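Local coordinates for tRNA (guanine-N(1)-)-methyltransferase (Corynebacterium diphtheriae, PDB 7KFF) that catalyses methyl transfer from S-adenosylmethionine to N1 of guanine 37 in tRNA, and is held here with the product S-adenosylhomocysteine, at the interface of chains A and B. Sequence-based numbering; all coordinates share one arbitrary frame. Chains: chain A/B, tRNA (guanine-N(1)-)-methyltransferase.

Contact 1: the interface of chains A and B. Residues chain A 228-229, 234-235; chain B 143-144, 192, 195.
A:Leu234 lies against the backbone and methyl group of B:Ala144, and its side chain can be followed outward atom by atom. CB packs on the methyl CB of B:Ala144 at 4.0 Å. CG stands anti to the carbonyl carbon (chi1 -56°), from where the two branches part. CD1 meets the carbonyl O of B:Ala144 at 3.8 Å, while CD2 turns to the carbonyl O of B:Pro143 at 3.7 Å. A forked aliphatic chain suits this place because it can follow two successive peptide groups, and the small B:Ala144 lets the two backbones come close. Beside it A:Phe229 crosses B:Pro143 obliquely. The ring's leading atom CZ comes 3.5 Å from O of B:Pro143, and its neighbour CE2 touches the proline CB. A:Ser228 CB and OG lean on the same pyrrolidine ring, and OG accepts a hydrogen bond of 3.0 Å from the backbone N of A:Glu235, a poorly ordered residue, linking the two ends of the chain A segment. Chain A contributes residues of the loop between helix 200-211 and strand 244-245, and chain B the loops after strands 137-141 and 185-190, in the stretch that holds the S-adenosylhomocysteine pocket.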
loop_
_atom_site.group_PDB
_atom_site.type_symbol
_atom_site.label_atom_id
_atom_site.label_comp_id
_atom_site.label_asym_id
_atom_site.label_seq_id
_atom_site.Cartn_x
_atom_site.Cartn_y
_atom_site.Cartn_z
ATOM N N SER A 228 8.568 11.982 -6.251
ATOM C CA SER A 228 7.350 11.925 -7.050
ATOM C C SER A 228 6.223 12.646 -6.334
ATOM O O SER A 228 6.115 12.591 -5.106
ATOM C CB SER A 228 6.950 10.456 -7.278
ATOM O OG SER A 228 7.734 9.865 -8.305
ATOM N N PHE A 229 5.369 13.306 -7.114
ATOM C CA PHE A 229 4.194 14.053 -6.684
ATOM C C PHE A 229 4.548 15.418 -6.116
ATOM O O PHE A 229 3.643 16.222 -5.906
ATOM C CB PHE A 229 3.302 13.297 -5.676
ATOM C CG PHE A 229 3.088 11.871 -6.052
ATOM C CD1 PHE A 229 2.366 11.557 -7.185
ATOM C CD2 PHE A 229 3.637 10.840 -5.294
ATOM C CE1 PHE A 229 2.184 10.241 -7.560
ATOM C CE2 PHE A 229 3.476 9.534 -5.672
ATOM C CZ PHE A 229 2.755 9.234 -6.817
ATOM N N LEU A 234 5.089 12.757 -11.810
ATOM C CA LEU A 234 5.866 11.573 -11.474
ATOM C C LEU A 234 7.344 11.809 -11.766
ATOM O O LEU A 234 7.692 12.530 -12.695
ATOM C CB LEU A 234 5.398 10.384 -12.313
ATOM C CG LEU A 234 3.921 10.046 -12.225
ATOM C CD1 LEU A 234 3.622 8.847 -13.145
ATOM C CD2 LEU A 234 3.503 9.771 -10.803
ATOM N N GLU A 235 8.219 11.182 -10.979
ATOM C CA GLU A 235 9.642 11.280 -11.269
ATOM C C GLU A 235 9.992 10.464 -12.510
ATOM O O GLU A 235 9.412 9.408 -12.772
ATOM C CB GLU A 235 10.482 10.776 -10.093
ATOM C CG GLU A 235 10.646 11.777 -8.949
ATOM C CD GLU A 235 11.606 12.923 -9.264
ATOM O OE1 GLU A 235 11.355 14.049 -8.778
ATOM O OE2 GLU A 235 12.613 12.696 -9.979
ATOM N N PRO B 143 6.768 4.561 -7.336
ATOM C CA PRO B 143 5.659 5.527 -7.258
ATOM C C PRO B 143 5.355 6.152 -8.606
ATOM O O PRO B 143 4.333 6.835 -8.741
ATOM C CB PRO B 143 6.164 6.573 -6.262
ATOM C CG PRO B 143 7.665 6.499 -6.399
ATOM C CD PRO B 143 7.984 5.053 -6.663
ATOM N N ALA B 144 6.234 5.961 -9.592
ATOM C CA ALA B 144 6.025 6.438 -10.955
ATOM C C ALA B 144 5.475 5.362 -11.885
ATOM O O ALA B 144 5.446 5.560 -13.098
ATOM C CB ALA B 144 7.324 7.028 -11.491
ATOM N N GLY B 192 0.185 3.569 -4.625
ATOM C CA GLY B 192 -0.591 4.749 -4.291
ATOM C C GLY B 192 0.244 5.995 -4.420
ATOM O O GLY B 192 1.468 5.936 -4.603
ATOM N N VAL B 195 4.938 8.341 -0.982
ATOM C CA VAL B 195 6.320 7.928 -1.175
ATOM C C VAL B 195 6.769 7.036 -0.024
ATOM O O VAL B 195 6.766 7.451 1.138
ATOM C CB VAL B 195 7.255 9.140 -1.348
ATOM C CG1 VAL B 195 8.679 8.655 -1.595
ATOM C CG2 VAL B 195 6.753 10.086 -2.456
#

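Contact 2: the interface of chains A and B. Residues chain A 79-80, 83-84, 175-176, 179; chain B 245-246.
B:Trp245 plugs a groove between two helices of chain A, 79-90 and 174-180, and nonpolar packing dominates the contact. A:Pro79, at the start of the first helix, sets its CB over the middle of the indole, 3.5 Å from the centroid of the six-membered ring, a CH-pi contact to which a rigid proline is well suited. The opposite face is covered from within chain B by CG of B:Arg246, so the indole is sandwiched. Round the rim, A:Gly83 CA meets CZ2 in the ring plane at 3.8 Å; having no side chain, the glycine lets the helix come close. A:Thr80 CG2 touches the pyrrole side at CD1, and A:Asp179 CB touches CZ3. CG of the tryptophan is anti to its backbone N (chi1 178°), which sends the ring across into chain A.

The charged pair is B:Arg246 and A:Asp179. The arginine, extended from CG to NE, reaches past the indole and gives NH1 to OD2 of A:Asp179 at 2.8 Å, a salt bridge with a hydrogen bond. The oxygen is met on its syn side, 26° out of the carboxylate plane, and the carboxylate and guanidinium are turned 68° apart rather than edge to edge.

Water 1 also bridges the chains, 2.7 Å from A:Asp179 OD1 and 2.8 Å from the backbone O of B:Arg246. Together these interactions fasten strand 244-245 and the residue after it to the other subunit and so help hold the TrmD dimer together.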
loop_
_atom_site.group_PDB
_atom_site.type_symbol
_atom_site.label_atom_id
_atom_site.label_comp_id
_atom_site.label_asym_id
_atom_site.label_seq_id
_atom_site.Cartn_x
_atom_site.Cartn_y
_atom_site.Cartn_z
ATOM N N PRO A 79 -16.680 -5.467 19.414
ATOM C CA PRO A 79 -16.470 -4.247 20.213
ATOM C C PRO A 79 -16.040 -4.511 21.635
ATOM O O PRO A 79 -15.289 -3.705 22.196
ATOM C CB PRO A 79 -17.831 -3.531 20.178
ATOM C CG PRO A 79 -18.632 -4.202 19.208
ATOM C CD PRO A 79 -18.039 -5.548 18.866
ATOM N N THR A 80 -16.507 -5.599 22.253
ATOM C CA THR A 80 -16.170 -5.857 23.652
ATOM C C THR A 80 -14.702 -6.229 23.851
ATOM O O THR A 80 -14.223 -6.237 24.993
ATOM C CB THR A 80 -17.069 -6.945 24.239
ATOM O OG1 THR A 80 -16.939 -8.122 23.429
ATOM C CG2 THR A 80 -18.546 -6.488 24.288
ATOM N N GLY A 83 -12.830 -2.192 22.237
ATOM C CA GLY A 83 -13.000 -1.011 23.051
ATOM C C GLY A 83 -12.007 -0.954 24.199
ATOM O O GLY A 83 -11.258 0.021 24.361
ATOM N N PRO A 84 -11.959 -2.011 25.015
ATOM C CA PRO A 84 -10.954 -2.039 26.098
ATOM C C PRO A 84 -9.522 -1.935 25.596
ATOM O O PRO A 84 -8.700 -1.272 26.234
ATOM C CB PRO A 84 -11.253 -3.364 26.810
ATOM C CG PRO A 84 -12.746 -3.557 26.560
ATOM C CD PRO A 84 -12.952 -3.094 25.157
ATOM N N ARG A 175 -19.155 0.605 15.527
ATOM C CA ARG A 175 -19.321 1.351 16.770
ATOM C C ARG A 175 -18.000 1.556 17.499
ATOM O O ARG A 175 -17.858 2.525 18.249
ATOM C CB ARG A 175 -20.300 0.642 17.686
ATOM C CG ARG A 175 -21.697 0.634 17.101
ATOM C CD ARG A 175 -22.618 -0.283 17.913
ATOM N NE ARG A 175 -22.180 -1.669 17.800
ATOM C CZ ARG A 175 -22.711 -2.678 18.476
ATOM N NH1 ARG A 175 -23.711 -2.445 19.314
ATOM N NH2 ARG A 175 -22.264 -3.905 18.270
ATOM N N VAL A 176 -17.018 0.673 17.279
ATOM C CA VAL A 176 -15.704 0.860 17.877
ATOM C C VAL A 176 -15.113 2.172 17.409
ATOM O O VAL A 176 -14.523 2.923 18.199
ATOM C CB VAL A 176 -14.776 -0.312 17.503
ATOM C CG1 VAL A 176 -13.360 0.002 17.927
ATOM C CG2 VAL A 176 -15.288 -1.609 18.117
ATOM N N ASP A 179 -17.154 5.178 18.924
ATOM C CA ASP A 179 -16.842 5.333 20.339
ATOM C C ASP A 179 -15.412 5.818 20.555
ATOM O O ASP A 179 -15.148 6.571 21.507
ATOM C CB ASP A 179 -17.053 4.006 21.052
ATOM C CG ASP A 179 -16.704 4.075 22.505
ATOM O OD1 ASP A 179 -17.525 4.602 23.280
ATOM O OD2 ASP A 179 -15.634 3.565 22.887
ATOM N N TRP B 245 -23.982 -1.351 22.755
ATOM C CA TRP B 245 -22.631 -1.322 23.311
ATOM C C TRP B 245 -22.221 0.126 23.495
ATOM O O TRP B 245 -22.248 0.899 22.533
ATOM C CB TRP B 245 -21.651 -2.048 22.408
ATOM C CG TRP B 245 -20.235 -2.036 22.861
ATOM C CD1 TRP B 245 -19.677 -2.811 23.824
ATOM C CD2 TRP B 245 -19.192 -1.209 22.356
ATOM N NE1 TRP B 245 -18.338 -2.529 23.943
ATOM C CE2 TRP B 245 -18.015 -1.538 23.055
ATOM C CE3 TRP B 245 -19.136 -0.225 21.374
ATOM C CZ2 TRP B 245 -16.785 -0.939 22.776
ATOM C CZ3 TRP B 245 -17.911 0.373 21.102
ATOM C CH2 TRP B 245 -16.763 0.019 21.815
ATOM N N ARG B 246 -21.863 0.502 24.726
ATOM C CA ARG B 246 -21.420 1.870 25.014
ATOM C C ARG B 246 -22.426 2.892 24.479
ATOM O O ARG B 246 -22.076 3.931 23.926
ATOM C CB ARG B 246 -19.985 2.125 24.544
ATOM C CG ARG B 246 -18.981 1.264 25.273
ATOM C CD ARG B 246 -17.559 1.640 24.947
ATOM N NE ARG B 246 -16.620 0.791 25.667
ATOM C CZ ARG B 246 -15.300 0.967 25.693
ATOM N NH1 ARG B 246 -14.747 1.953 25.012
ATOM N NH2 ARG B 246 -14.538 0.155 26.391
HETATM O O HOH W 1 -20.009 5.481 22.857
#

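Contact 3: the interface of chains A and B. Residues chain A 66-67, 69; chain B 240-241.
The hydroxyl OG1 of B:Thr240 donates to the backbone O of A:Ser67 at 2.7 Å, approaching from above the carbonyl plane, 41° out of it. OG1 stands anti to the threonine's backbone N (chi1 -171°), which directs it at chain A; a short hydroxyl-bearing side chain suits so close a meeting of two backbones. Nearby, A:Phe69 lays the CD2-CE2 side of its ring against the peptide joining B:Thr240 to B:Lys241, with CE2 3.5 Å from CA of the lysine. The aromatic thus packs on main chain and on the first aliphatic carbons of the lysine, which it meets at about a right angle.

Further out, the lysine chain runs by A:Asp66, and a bend at chi4 (73°) turns NZ back toward the carboxylate; the salt bridge to OD2 is long, 3.9 Å. Waters fill in: water 2 links OD2, at 2.8 Å, to the backbone O of B:Lys241, and water 3 lies between NZ and O of A:Ser67. The carboxylate is itself steadied by the backbone N of A:Ser67, which bonds OD1 at 2.8 Å from above the carboxylate plane. In the fold, the chain A residues are the end of strand 65-66 and the loop that follows, while the chain B pair belongs to the loop leading into strand 244-245.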
loop_
_atom_site.group_PDB
_atom_site.type_symbol
_atom_site.label_atom_id
_atom_site.label_comp_id
_atom_site.label_asym_id
_atom_site.label_seq_id
_atom_site.Cartn_x
_atom_site.Cartn_y
_atom_site.Cartn_z
ATOM N N ASP A 66 -17.071 -12.410 15.555
ATOM C CA ASP A 66 -18.394 -13.014 15.675
ATOM C C ASP A 66 -19.171 -12.734 14.393
ATOM O O ASP A 66 -18.780 -11.899 13.573
ATOM C CB ASP A 66 -19.081 -12.460 16.939
ATOM C CG ASP A 66 -20.240 -13.303 17.441
ATOM O OD1 ASP A 66 -20.537 -14.385 16.886
ATOM O OD2 ASP A 66 -20.836 -12.853 18.442
ATOM N N SER A 67 -20.281 -13.450 14.225
ATOM C CA SER A 67 -21.061 -13.335 13.004
ATOM C C SER A 67 -21.679 -11.947 12.859
ATOM O O SER A 67 -22.032 -11.306 13.847
ATOM C CB SER A 67 -22.194 -14.355 13.027
ATOM O OG SER A 67 -21.673 -15.661 12.986
ATOM N N PHE A 69 -24.345 -9.017 12.333
ATOM C CA PHE A 69 -25.772 -8.729 12.347
ATOM C C PHE A 69 -26.272 -8.547 10.920
ATOM O O PHE A 69 -25.577 -7.985 10.062
ATOM C CB PHE A 69 -26.065 -7.450 13.138
ATOM C CG PHE A 69 -26.263 -7.676 14.599
ATOM C CD1 PHE A 69 -27.342 -8.404 15.072
ATOM C CD2 PHE A 69 -25.383 -7.138 15.508
ATOM C CE1 PHE A 69 -27.506 -8.599 16.435
ATOM C CE2 PHE A 69 -25.549 -7.322 16.859
ATOM C CZ PHE A 69 -26.612 -8.055 17.328
ATOM N N THR B 240 -21.543 -6.530 14.868
ATOM C CA THR B 240 -21.747 -7.832 15.509
ATOM C C THR B 240 -22.280 -7.613 16.923
ATOM O O THR B 240 -22.501 -6.482 17.356
ATOM C CB THR B 240 -20.473 -8.695 15.427
ATOM O OG1 THR B 240 -20.778 -10.026 15.872
ATOM C CG2 THR B 240 -19.360 -8.126 16.271
ATOM N N LYS B 241 -22.503 -8.715 17.631
ATOM C CA LYS B 241 -23.047 -8.636 18.980
ATOM C C LYS B 241 -22.086 -7.862 19.882
ATOM O O LYS B 241 -20.870 -7.920 19.692
ATOM C CB LYS B 241 -23.251 -10.039 19.537
ATOM C CG LYS B 241 -24.300 -10.857 18.791
ATOM C CD LYS B 241 -24.402 -12.265 19.377
ATOM C CE LYS B 241 -25.226 -13.186 18.492
ATOM N NZ LYS B 241 -24.510 -13.578 17.238
HETATM O O HOH W 2 -19.761 -10.571 19.682
HETATM O O HOH W 3 -24.292 -11.843 15.512
#

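Contact 4: the interface of chains A and B. Residues chain A 143, 147, 192-194; chain B 229, 234, 278.
A:Asp193 meets B:Arg278 in a two-pronged salt bridge between subunits of this TrmD enzyme, a member of the SPOUT family of methyltransferases with a knotted chain. The guanidinium presents its NH1-NH2 end to the carboxylate: NH1 bonds OD1 at 2.7 Å, and NH2 bonds OD2 at 2.8 Å on that oxygen's syn lone pair. The second bond is almost straight, 173° at the hydrogen, and the two flat groups lie within 19° of one plane. Such pairing fixes the rotation of both groups, and arginine suits the place because two N-H groups on one edge of its flat guanidinium match the two carboxylate oxygens.

B:Arg278 gets there by a folded path, bent at chi2 and chi3, and comes from the short link between helices 259-277 and 279-283. The bend presses its CD on the ring of A:Pro147, 3.8 Å from CG, a stiff nonpolar wall for the aliphatic part of the chain. NH1 has a further partner in water 4, at 3.1 Å in the guanidinium plane, which passes the link on to the backbone O of A:Pro143.

B:Phe229 packs one face of its ring against the backbone of A:Asp193. CA of the aspartate stands over that face, 3.9 Å from the centroid, with CB offset toward the rim, so a flat hydrocarbon surface backs the residue carrying the charge. The ring also reaches the next residue, CE2 lying 3.5 Å from the backbone N of A:Tyr194.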
loop_
_atom_site.group_PDB
_atom_site.type_symbol
_atom_site.label_atom_id
_atom_site.label_comp_id
_atom_site.label_asym_id
_atom_site.label_seq_id
_atom_site.Cartn_x
_atom_site.Cartn_y
_atom_site.Cartn_z
ATOM N N PRO A 143 -10.479 -0.351 3.238
ATOM C CA PRO A 143 -10.579 0.053 1.826
ATOM C C PRO A 143 -11.702 1.047 1.598
ATOM O O PRO A 143 -11.790 1.623 0.508
ATOM C CB PRO A 143 -10.845 -1.263 1.093
ATOM C CG PRO A 143 -11.528 -2.117 2.134
ATOM C CD PRO A 143 -10.896 -1.750 3.448
ATOM N N PRO A 147 -8.668 8.010 1.000
ATOM C CA PRO A 147 -7.348 7.576 0.528
ATOM C C PRO A 147 -6.194 8.207 1.279
ATOM O O PRO A 147 -6.193 9.405 1.551
ATOM C CB PRO A 147 -7.329 8.027 -0.937
ATOM C CG PRO A 147 -8.761 8.085 -1.324
ATOM C CD PRO A 147 -9.493 8.540 -0.104
ATOM N N GLY A 192 -5.302 2.235 -1.025
ATOM C CA GLY A 192 -5.522 2.185 -2.459
ATOM C C GLY A 192 -6.769 1.406 -2.784
ATOM O O GLY A 192 -7.371 0.760 -1.915
ATOM N N ASP A 193 -7.129 1.438 -4.068
ATOM C CA ASP A 193 -8.397 0.859 -4.527
ATOM C C ASP A 193 -8.196 -0.615 -4.890
ATOM O O ASP A 193 -8.305 -1.053 -6.038
ATOM C CB ASP A 193 -8.981 1.654 -5.694
ATOM C CG ASP A 193 -9.506 3.037 -5.293
ATOM O OD1 ASP A 193 -9.494 3.405 -4.098
ATOM O OD2 ASP A 193 -9.973 3.757 -6.206
ATOM N N TYR A 194 -7.907 -1.394 -3.860
ATOM C CA TYR A 194 -7.672 -2.824 -3.988
ATOM C C TYR A 194 -7.921 -3.404 -2.604
ATOM O O TYR A 194 -7.978 -2.669 -1.612
ATOM C CB TYR A 194 -6.261 -3.142 -4.498
ATOM C CG TYR A 194 -5.185 -2.294 -3.886
ATOM C CD1 TYR A 194 -4.693 -2.576 -2.626
ATOM C CD2 TYR A 194 -4.668 -1.199 -4.560
ATOM C CE1 TYR A 194 -3.714 -1.783 -2.039
ATOM C CE2 TYR A 194 -3.676 -0.421 -4.008
ATOM C CZ TYR A 194 -3.203 -0.723 -2.739
ATOM O OH TYR A 194 -2.239 0.039 -2.147
ATOM N N PHE B 229 -15.397 -1.932 -3.959
ATOM C CA PHE B 229 -15.106 -1.676 -5.363
ATOM C C PHE B 229 -15.783 -2.675 -6.289
ATOM O O PHE B 229 -15.783 -2.453 -7.496
ATOM C CB PHE B 229 -13.598 -1.618 -5.692
ATOM C CG PHE B 229 -12.820 -0.832 -4.693
ATOM C CD1 PHE B 229 -13.021 0.528 -4.580
ATOM C CD2 PHE B 229 -11.911 -1.454 -3.842
ATOM C CE1 PHE B 229 -12.327 1.264 -3.639
ATOM C CE2 PHE B 229 -11.236 -0.733 -2.895
ATOM C CZ PHE B 229 -11.453 0.632 -2.787
ATOM N N LEU B 234 -17.880 1.752 -2.313
ATOM C CA LEU B 234 -17.236 1.323 -1.079
ATOM C C LEU B 234 -18.207 0.513 -0.228
ATOM O O LEU B 234 -19.409 0.760 -0.241
ATOM C CB LEU B 234 -16.794 2.542 -0.269
ATOM C CG LEU B 234 -15.886 3.525 -0.985
ATOM C CD1 LEU B 234 -15.561 4.695 -0.037
ATOM C CD2 LEU B 234 -14.632 2.853 -1.485
ATOM N N ARG B 278 -15.722 9.212 -1.175
ATOM C CA ARG B 278 -15.270 9.153 -2.569
ATOM C C ARG B 278 -16.411 9.571 -3.486
ATOM O O ARG B 278 -16.830 8.818 -4.375
ATOM C CB ARG B 278 -14.800 7.738 -2.910
ATOM C CG ARG B 278 -13.642 7.209 -2.098
ATOM C CD ARG B 278 -12.348 7.871 -2.493
ATOM N NE ARG B 278 -11.958 7.584 -3.866
ATOM C CZ ARG B 278 -11.386 6.455 -4.272
ATOM N NH1 ARG B 278 -11.133 5.482 -3.415
ATOM N NH2 ARG B 278 -11.056 6.283 -5.536
HETATM O O HOH W 4 -11.383 4.564 -0.444
#

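Contact 1 and contact 4 are largely the same meeting with the chains exchanged: Phe229 and Leu234 of one subunit face Pro143 and Gly192 of the other in both. Measured, like all distances here, between centres of C-alpha atoms, they lie about 19 Å apart across the two-fold axis. Contact 2 and contact 3 are neighbours, about 13 Å apart, and draw on one chain B segment running into and just past strand 244-245. They lie about 25 and 24 Å from contact 4, and contact 3 is about 41 Å from contact 1. Each subunit therefore clasps its partner both near the ligand-binding loops and at the segment round strand 244-245, as expected for TrmD, which works as a homodimer.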